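Local coordinates for tailspike protein (Siphovirus 9NA, PDB 3RIQ) that recognises Salmonella lipopolysaccharide as the trimeric receptor-binding spike of a phage tail and probably cleaves its O-antigen chains as an endorhamnosidase, at residues A[193-198]-A[223-228]; A[317-322]-A[341-346]. One frame throughout, in Å; residues are numbered along the deposited sequence.

Contact 1: residues A[193-198]-A[223-228]; sequences FENHHT and IRNDGG
Glu194 and Ile223 form a parallel beta bridge where two adjacent strands of the right-handed beta-helix run out and the chain turns off each of them. Two backbone bonds make the pairing. Ile223 N gives its hydrogen to Phe193 O at 2.9 Å, and Asn195 N reaches Ile223 O at 3.0 Å. Ile223 O is also the acceptor for its own segment's Asn225 ND2, 2.9 Å away, so this carbonyl is gripped twice, with the two donors coming in from opposite faces of its plane. The same ND2 donates across the contact to Asn195 OD1 at 3.0 Å, meeting that oxygen from above its carbonyl plane. The two amide planes stand 81° apart. Through its two ND2 bonds, Asn225 ties the segments together past the point where the strand pairing stops. Glu194 and Ile223 send their side chains to the same face of the sheet, where Glu194 CG passes 4.2 Å from Ile223 CD1. His196 joins this group. Its CG sits in the crowded position between backbone N and carbonyl carbon (chi1 68°), and the ring lies alongside the isoleucine, ND1 3.6 Å from Ile223 CG2. Arg224 extends from CG to NE past the turn from Asn195 to Thr198, with its CD 3.6 Å from Asn195 O and 3.4 Å from Thr198 O. Its guanidinium is held beyond the contact by the carbonyls of Thr199, Ser259 and Asp294. Towards the preceding strand 166-171, Glu194 OE1 bonds Thr171 OG1, and Asn195 ND2 bonds Cys173 O just beyond it; OE1 also makes a salt bridge to Arg149 of strand 146-151, one strand further back. On the other flank, Ile223 and His196 pack on Ile255 of strand 254-255, while strand 220-223 pairs onward with strand 249-250.

Contact 2: residues A[317-322]-A[341-346]; sequences TRDCMG and EAHKEG
Asp319 has CG anti to its backbone N (chi1 -160°), whereas His343 has CG anti to its carbonyl carbon (chi1 -68°); from these starts the carboxylate and the imidazole come together across two stacked turns of the beta-helix. His343 NE2 donates to Asp319 OD1 at 2.7 Å, with the oxygen practically in the ring plane and the nitrogen almost in line with the C-O bond. Met321 bends back toward the histidine: its SD lies 4.0 Å from the centroid of the His343 ring, approaching obliquely, and its CE is 3.6 Å from His343 ND1. The carboxylate of Glu341 stacks on that of Asp319, their planes 13° apart and Asp319 OD1 3.8 Å from Glu341 OE1. Lys366 makes salt bridges to both of these oxygens and so links the two carboxylates. A water donates to Asp319 OD2 and Glu341 OE1 and accepts from Arg318 NH1, and that NH1 also forms a salt bridge to Glu341 OE2 at 3.2 Å on the syn side. The backbones match this register: His343 N bonds Cys320 O at 2.9 Å and Lys344 N bonds Gly322 O at 3.1 Å. Lys344 lays CB and CG against Gly322 and puts NZ 2.8 Å from Met321 O, a hydrogen bond. His343 ND1 bonds Asp367 OD2, and Trp103 meets the imidazole with its ring and gives NE1 to Asp319 O. The turns follow the paired strands 311-318 and 333-340, and between strand 266-273 on one flank and strand 355-362 on the other they continue the stack of coils; Arg318 also packs on Ile333 of a second subunit.

Overall arrangement
Both contacts join turns that leave adjacent parallel strands of the same beta-helix, and both are largely buried; their centres are 28 Å apart and their nearest atoms about 19 Å. The centre of contact 2 is about 9 Å from that of the chain, against about 22 Å for contact 1. In contact 1 strand pairing persists for one bridge and the chains then part, with the asparagine amides, Ile223 against His196 and the aliphatic part of Arg224 doing the joining. Arg224, like Asp319 and Glu341 in contact 2, takes a left-handed helical backbone conformation; contact 2 has it on both segments, which then stay in step to Gly322 and Lys344, with charged groups, a histidine and a water between them.

Contact 1: residues A[193-198]-A[223-228]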
ATOM      1  N   PHE A 193       8.020  -3.133  26.315  1.00 11.39           N
ATOM      2  CA  PHE A 193       7.824  -1.864  27.033  1.00 11.30           C
ATOM      3  C   PHE A 193       6.841  -2.139  28.160  1.00 12.58           C
ATOM      4  O   PHE A 193       5.621  -2.302  27.928  1.00 12.57           O
ATOM      5  CB  PHE A 193       7.346  -0.757  26.092  1.00 11.77           C
ATOM      6  CG  PHE A 193       8.260  -0.539  24.930  1.00 10.38           C
ATOM      7  CD1 PHE A 193       9.519   0.044  25.137  1.00 11.53           C
ATOM      8  CD2 PHE A 193       7.878  -0.924  23.631  1.00 11.71           C
ATOM      9  CE1 PHE A 193      10.403   0.257  24.082  1.00 10.52           C
ATOM     10  CE2 PHE A 193       8.762  -0.691  22.547  1.00 11.81           C
ATOM     11  CZ  PHE A 193      10.014  -0.102  22.785  1.00 10.65           C
ATOM     12  N   GLU A 194       7.380  -2.284  29.381  1.00 12.00           N
ATOM     13  CA  GLU A 194       6.613  -2.765  30.538  1.00 13.25           C
ATOM     14  C   GLU A 194       6.270  -1.598  31.456  1.00 13.45           C
ATOM     15  O   GLU A 194       7.152  -1.125  32.188  1.00 13.56           O
ATOM     16  CB  GLU A 194       7.485  -3.778  31.289  1.00 13.40           C
ATOM     17  CG  GLU A 194       6.840  -4.386  32.516  1.00 15.75           C
ATOM     18  CD  GLU A 194       7.832  -5.198  33.311  1.00 16.61           C
ATOM     19  OE1 GLU A 194       8.935  -4.744  33.546  1.00 15.56           O
ATOM     20  OE2 GLU A 194       7.520  -6.315  33.714  1.00 21.03           O
ATOM     21  N   ASN A 195       5.013  -1.121  31.421  1.00 12.02           N
ATOM     22  CA  ASN A 195       4.628   0.082  32.185  1.00 12.79           C
ATOM     23  C   ASN A 195       3.496  -0.117  33.191  1.00 12.93           C
ATOM     24  O   ASN A 195       2.903   0.841  33.652  1.00 13.80           O
ATOM     25  CB  ASN A 195       4.320   1.260  31.235  1.00 12.35           C
ATOM     26  CG  ASN A 195       5.548   1.711  30.452  1.00 13.28           C
ATOM     27  OD1 ASN A 195       5.950   1.057  29.510  1.00 13.67           O
ATOM     28  ND2 ASN A 195       6.162   2.783  30.872  1.00 11.41           N
ATOM     29  N   HIS A 196       3.222  -1.352  33.593  1.00 12.36           N
ATOM     30  CA  HIS A 196       2.090  -1.557  34.497  1.00 11.87           C
ATOM     31  C   HIS A 196       2.379  -1.298  35.987  1.00 12.94           C
ATOM     32  O   HIS A 196       1.463  -1.378  36.782  1.00 12.87           O
ATOM     33  CB  HIS A 196       1.561  -2.980  34.368  1.00 12.84           C
ATOM     34  CG  HIS A 196       2.542  -3.983  34.880  1.00 11.26           C
ATOM     35  ND1 HIS A 196       3.771  -4.175  34.284  1.00 13.39           N
ATOM     36  CD2 HIS A 196       2.505  -4.800  35.956  1.00 12.07           C
ATOM     37  CE1 HIS A 196       4.447  -5.077  34.971  1.00 12.01           C
ATOM     38  NE2 HIS A 196       3.694  -5.481  35.988  1.00 13.93           N
ATOM     39  N   HIS A 197       3.624  -1.006  36.360  1.00 12.96           N
ATOM     40  CA  HIS A 197       3.940  -0.810  37.780  1.00 12.68           C
ATOM     41  C   HIS A 197       3.336   0.451  38.364  1.00 13.65           C
ATOM     42  O   HIS A 197       3.296   0.592  39.571  1.00 14.71           O
ATOM     43  CB  HIS A 197       5.446  -0.851  38.086  1.00 13.21           C
ATOM     44  CG  HIS A 197       6.086  -2.189  37.864  1.00 13.70           C
ATOM     45  ND1 HIS A 197       7.316  -2.326  37.262  1.00 17.10           N
ATOM     46  CD2 HIS A 197       5.712  -3.433  38.228  1.00 15.33           C
ATOM     47  CE1 HIS A 197       7.649  -3.605  37.220  1.00 14.88           C
ATOM     48  NE2 HIS A 197       6.693  -4.298  37.810  1.00 15.98           N
ATOM     49  N   THR A 198       2.894   1.393  37.539  1.00 14.72           N
ATOM     50  CA  THR A 198       2.160   2.562  38.076  1.00 14.62           C
ATOM     51  C   THR A 198       0.885   2.814  37.288  1.00 14.81           C
ATOM     52  O   THR A 198       0.700   2.193  36.246  1.00 14.48           O
ATOM     53  CB  THR A 198       2.994   3.874  38.128  1.00 14.54           C
ATOM     54  OG1 THR A 198       3.021   4.518  36.848  1.00 15.79           O
ATOM     55  CG2 THR A 198       4.419   3.614  38.610  1.00 12.94           C
ATOM     56  N   ILE A 223       2.950  -3.190  27.256  1.00 11.74           N
ATOM     57  CA  ILE A 223       2.196  -3.334  28.494  1.00 11.77           C
ATOM     58  C   ILE A 223       1.886  -1.944  29.050  1.00 12.20           C
ATOM     59  O   ILE A 223       2.815  -1.182  29.369  1.00 11.18           O
ATOM     60  CB  ILE A 223       3.049  -4.148  29.520  1.00 12.19           C
ATOM     61  CG1 ILE A 223       3.179  -5.593  29.057  1.00 12.08           C
ATOM     62  CG2 ILE A 223       2.471  -4.054  30.958  1.00 12.43           C
ATOM     63  CD1 ILE A 223       4.345  -6.378  29.745  1.00 13.94           C
ATOM     64  N   ARG A 224       0.593  -1.609  29.131  1.00 10.80           N
ATOM     65  CA  ARG A 224       0.135  -0.302  29.668  1.00 11.44           C
ATOM     66  C   ARG A 224       0.823   0.880  28.972  1.00 11.65           C
ATOM     67  O   ARG A 224       1.375   1.794  29.639  1.00 11.25           O
ATOM     68  CB  ARG A 224       0.258  -0.203  31.221  1.00 12.57           C
ATOM     69  CG  ARG A 224      -0.689   0.837  31.799  1.00 11.75           C
ATOM     70  CD  ARG A 224      -0.640   0.879  33.355  1.00 12.80           C
ATOM     71  NE  ARG A 224      -1.537   1.956  33.836  1.00 12.11           N
ATOM     72  CZ  ARG A 224      -2.853   1.825  34.024  1.00 12.62           C
ATOM     73  NH1 ARG A 224      -3.458   0.645  33.853  1.00 13.45           N
ATOM     74  NH2 ARG A 224      -3.576   2.871  34.456  1.00 14.67           N
ATOM     75  N   ASN A 225       0.815   0.839  27.631  1.00 10.68           N
ATOM     76  CA  ASN A 225       1.276   1.971  26.804  1.00 11.66           C
ATOM     77  C   ASN A 225       0.082   2.659  26.144  1.00 11.66           C
ATOM     78  O   ASN A 225      -0.889   1.990  25.751  1.00 13.01           O
ATOM     79  CB  ASN A 225       2.295   1.527  25.729  1.00 12.24           C
ATOM     80  CG  ASN A 225       3.723   1.429  26.268  1.00 11.18           C
ATOM     81  OD1 ASN A 225       4.646   2.072  25.719  1.00 12.21           O
ATOM     82  ND2 ASN A 225       3.931   0.638  27.335  1.00 11.80           N
ATOM     83  N   ASP A 226       0.150   3.990  26.037  1.00 11.52           N
ATOM     84  CA  ASP A 226      -0.864   4.793  25.345  1.00 12.16           C
ATOM     85  C   ASP A 226      -0.145   5.831  24.512  1.00 11.78           C
ATOM     86  O   ASP A 226       0.568   6.695  25.064  1.00 12.30           O
ATOM     87  CB  ASP A 226      -1.785   5.442  26.386  1.00 12.79           C
ATOM     88  CG  ASP A 226      -2.952   6.202  25.769  1.00 13.18           C
ATOM     89  OD1 ASP A 226      -2.965   6.469  24.532  1.00 12.63           O
ATOM     90  OD2 ASP A 226      -3.897   6.528  26.556  1.00 16.13           O
ATOM     91  N   GLY A 227      -0.316   5.750  23.201  1.00 11.34           N
ATOM     92  CA  GLY A 227       0.332   6.721  22.312  1.00 11.78           C
ATOM     93  C   GLY A 227      -0.228   8.141  22.371  1.00 12.14           C
ATOM     94  O   GLY A 227       0.316   9.053  21.740  1.00 12.38           O
ATOM     95  N   GLY A 228      -1.323   8.333  23.118  1.00 12.55           N
ATOM     96  CA  GLY A 228      -2.044   9.613  23.133  1.00 12.59           C
ATOM     97  C   GLY A 228      -2.832   9.816  21.846  1.00 12.48           C
ATOM     98  O   GLY A 228      -2.698   9.025  20.922  1.00 13.63           O
TER

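Contact 2: residues A[317-322]-A[341-346]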
ATOM      1  N   THR A 317       1.446 -11.180   6.542  1.00 10.88           N
ATOM      2  CA  THR A 317       1.849 -12.337   7.361  1.00 11.28           C
ATOM      3  C   THR A 317       1.769 -13.592   6.545  1.00 11.57           C
ATOM      4  O   THR A 317       0.944 -13.684   5.640  1.00 11.73           O
ATOM      5  CB  THR A 317       1.026 -12.470   8.685  1.00 12.47           C
ATOM      6  OG1 THR A 317      -0.229 -13.117   8.423  1.00 12.78           O
ATOM      7  CG2 THR A 317       0.791 -11.077   9.327  1.00 12.07           C
ATOM      8  N   ARG A 318       2.645 -14.553   6.834  1.00 11.65           N
ATOM      9  CA  ARG A 318       2.692 -15.783   6.015  1.00 11.65           C
ATOM     10  C   ARG A 318       2.878 -17.014   6.874  1.00 12.10           C
ATOM     11  O   ARG A 318       3.852 -17.099   7.653  1.00 12.23           O
ATOM     12  CB  ARG A 318       3.824 -15.700   4.969  1.00 12.83           C
ATOM     13  CG  ARG A 318       3.794 -16.856   3.956  1.00 13.37           C
ATOM     14  CD  ARG A 318       5.112 -17.004   3.117  1.00 15.63           C
ATOM     15  NE  ARG A 318       6.212 -17.605   3.909  1.00 14.80           N
ATOM     16  CZ  ARG A 318       6.364 -18.914   4.112  1.00 15.53           C
ATOM     17  NH1 ARG A 318       5.468 -19.756   3.611  1.00 19.11           N
ATOM     18  NH2 ARG A 318       7.388 -19.382   4.849  1.00 15.38           N
ATOM     19  N   ASP A 319       1.968 -17.977   6.692  1.00 11.78           N
ATOM     20  CA  ASP A 319       2.066 -19.321   7.305  1.00 11.95           C
ATOM     21  C   ASP A 319       2.178 -19.257   8.855  1.00 12.78           C
ATOM     22  O   ASP A 319       2.921 -20.041   9.476  1.00 13.03           O
ATOM     23  CB  ASP A 319       3.251 -20.095   6.657  1.00 12.66           C
ATOM     24  CG  ASP A 319       3.177 -21.609   6.840  1.00 14.00           C
ATOM     25  OD1 ASP A 319       2.075 -22.176   7.092  1.00 14.16           O
ATOM     26  OD2 ASP A 319       4.261 -22.248   6.717  1.00 14.62           O
ATOM     27  N   CYS A 320       1.418 -18.347   9.456  1.00 12.94           N
ATOM     28  CA  CYS A 320       1.339 -18.257  10.896  1.00 13.13           C
ATOM     29  C   CYS A 320       0.402 -19.335  11.428  1.00 13.58           C
ATOM     30  O   CYS A 320      -0.632 -19.615  10.816  1.00 15.00           O
ATOM     31  CB  CYS A 320       0.842 -16.867  11.280  1.00 13.21           C
ATOM     32  SG  CYS A 320       2.081 -15.561  10.815  1.00 14.49           S
ATOM     33  N   MET A 321       0.791 -19.970  12.545  1.00 13.17           N
ATOM     34  CA  MET A 321       0.031 -21.096  13.057  1.00 13.57           C
ATOM     35  C   MET A 321      -1.300 -20.699  13.697  1.00 14.16           C
ATOM     36  O   MET A 321      -2.251 -21.512  13.740  1.00 14.13           O
ATOM     37  CB  MET A 321       0.913 -21.892  14.018  1.00 14.06           C
ATOM     38  CG  MET A 321       0.301 -23.173  14.589  1.00 13.91           C
ATOM     39  SD  MET A 321      -0.310 -24.391  13.381  1.00 16.51           S
ATOM     40  CE  MET A 321       1.229 -25.087  12.744  1.00 19.71           C
ATOM     41  N   GLY A 322      -1.383 -19.445  14.145  1.00 14.22           N
ATOM     42  CA  GLY A 322      -2.604 -18.884  14.720  1.00 14.82           C
ATOM     43  C   GLY A 322      -3.409 -18.140  13.656  1.00 14.54           C
ATOM     44  O   GLY A 322      -3.523 -18.578  12.479  1.00 14.16           O
ATOM     45  N   GLU A 341      -1.773 -18.295   4.068  1.00 12.93           N
ATOM     46  CA  GLU A 341      -1.529 -19.590   4.771  1.00 13.08           C
ATOM     47  C   GLU A 341      -1.729 -19.499   6.284  1.00 13.04           C
ATOM     48  O   GLU A 341      -1.138 -20.273   7.035  1.00 13.69           O
ATOM     49  CB  GLU A 341      -0.104 -20.131   4.454  1.00 14.37           C
ATOM     50  CG  GLU A 341       0.159 -20.611   3.014  1.00 18.46           C
ATOM     51  CD  GLU A 341       1.651 -20.937   2.897  1.00 23.01           C
ATOM     52  OE1 GLU A 341       2.020 -22.024   3.273  1.00 21.53           O
ATOM     53  OE2 GLU A 341       2.493 -20.055   2.558  1.00 27.81           O
ATOM     54  N   ALA A 342      -2.599 -18.606   6.761  1.00 12.77           N
ATOM     55  CA  ALA A 342      -2.941 -18.645   8.205  1.00 13.02           C
ATOM     56  C   ALA A 342      -3.560 -20.007   8.530  1.00 12.65           C
ATOM     57  O   ALA A 342      -4.426 -20.492   7.775  1.00 13.57           O
ATOM     58  CB  ALA A 342      -3.915 -17.544   8.553  1.00 13.48           C
ATOM     59  N   HIS A 343      -3.133 -20.624   9.635  1.00 12.97           N
ATOM     60  CA  HIS A 343      -3.681 -21.936   9.983  1.00 13.32           C
ATOM     61  C   HIS A 343      -5.077 -21.843  10.629  1.00 13.83           C
ATOM     62  O   HIS A 343      -5.901 -22.765  10.473  1.00 15.72           O
ATOM     63  CB  HIS A 343      -2.694 -22.744  10.828  1.00 13.57           C
ATOM     64  CG  HIS A 343      -1.471 -23.156  10.065  1.00 14.64           C
ATOM     65  ND1 HIS A 343      -1.051 -24.467   9.984  1.00 15.61           N
ATOM     66  CD2 HIS A 343      -0.608 -22.436   9.315  1.00 14.51           C
ATOM     67  CE1 HIS A 343       0.050 -24.531   9.243  1.00 15.94           C
ATOM     68  NE2 HIS A 343       0.332 -23.309   8.817  1.00 13.94           N
ATOM     69  N   LYS A 344      -5.352 -20.725  11.290  1.00 14.88           N
ATOM     70  CA  LYS A 344      -6.691 -20.415  11.806  1.00 14.75           C
ATOM     71  C   LYS A 344      -7.348 -19.413  10.852  1.00 13.36           C
ATOM     72  O   LYS A 344      -7.072 -19.448   9.628  1.00 14.74           O
ATOM     73  CB  LYS A 344      -6.616 -19.872  13.252  1.00 14.08           C
ATOM     74  CG  LYS A 344      -5.730 -20.715  14.201  1.00 16.06           C
ATOM     75  CD  LYS A 344      -6.218 -22.132  14.385  1.00 19.32           C
ATOM     76  CE  LYS A 344      -5.381 -22.878  15.483  1.00 21.29           C
ATOM     77  NZ  LYS A 344      -4.002 -23.291  15.032  1.00 22.72           N
ATOM     78  N   GLU A 345      -8.193 -18.512  11.367  1.00 13.95           N
ATOM     79  CA  GLU A 345      -8.778 -17.500  10.490  1.00 13.12           C
ATOM     80  C   GLU A 345      -7.710 -16.587   9.860  1.00 13.09           C
ATOM     81  O   GLU A 345      -6.641 -16.385  10.440  1.00 13.48           O
ATOM     82  CB  GLU A 345      -9.763 -16.626  11.238  1.00 13.77           C
ATOM     83  CG  GLU A 345     -11.020 -17.362  11.722  1.00 14.65           C
ATOM     84  CD  GLU A 345     -10.879 -18.036  13.099  1.00 15.25           C
ATOM     85  OE1 GLU A 345      -9.771 -18.077  13.679  1.00 15.21           O
ATOM     86  OE2 GLU A 345     -11.912 -18.503  13.606  1.00 16.37           O
ATOM     87  N   GLY A 346      -8.004 -16.047   8.679  1.00 12.80           N
ATOM     88  CA  GLY A 346      -7.055 -15.175   7.997  1.00 12.48           C
ATOM     89  C   GLY A 346      -6.987 -13.750   8.538  1.00 12.56           C
ATOM     90  O   GLY A 346      -5.930 -13.119   8.538  1.00 13.96           O
TER
HETATM   91  O   HOH W   1       4.765 -22.522   4.047  1.00 24.17           O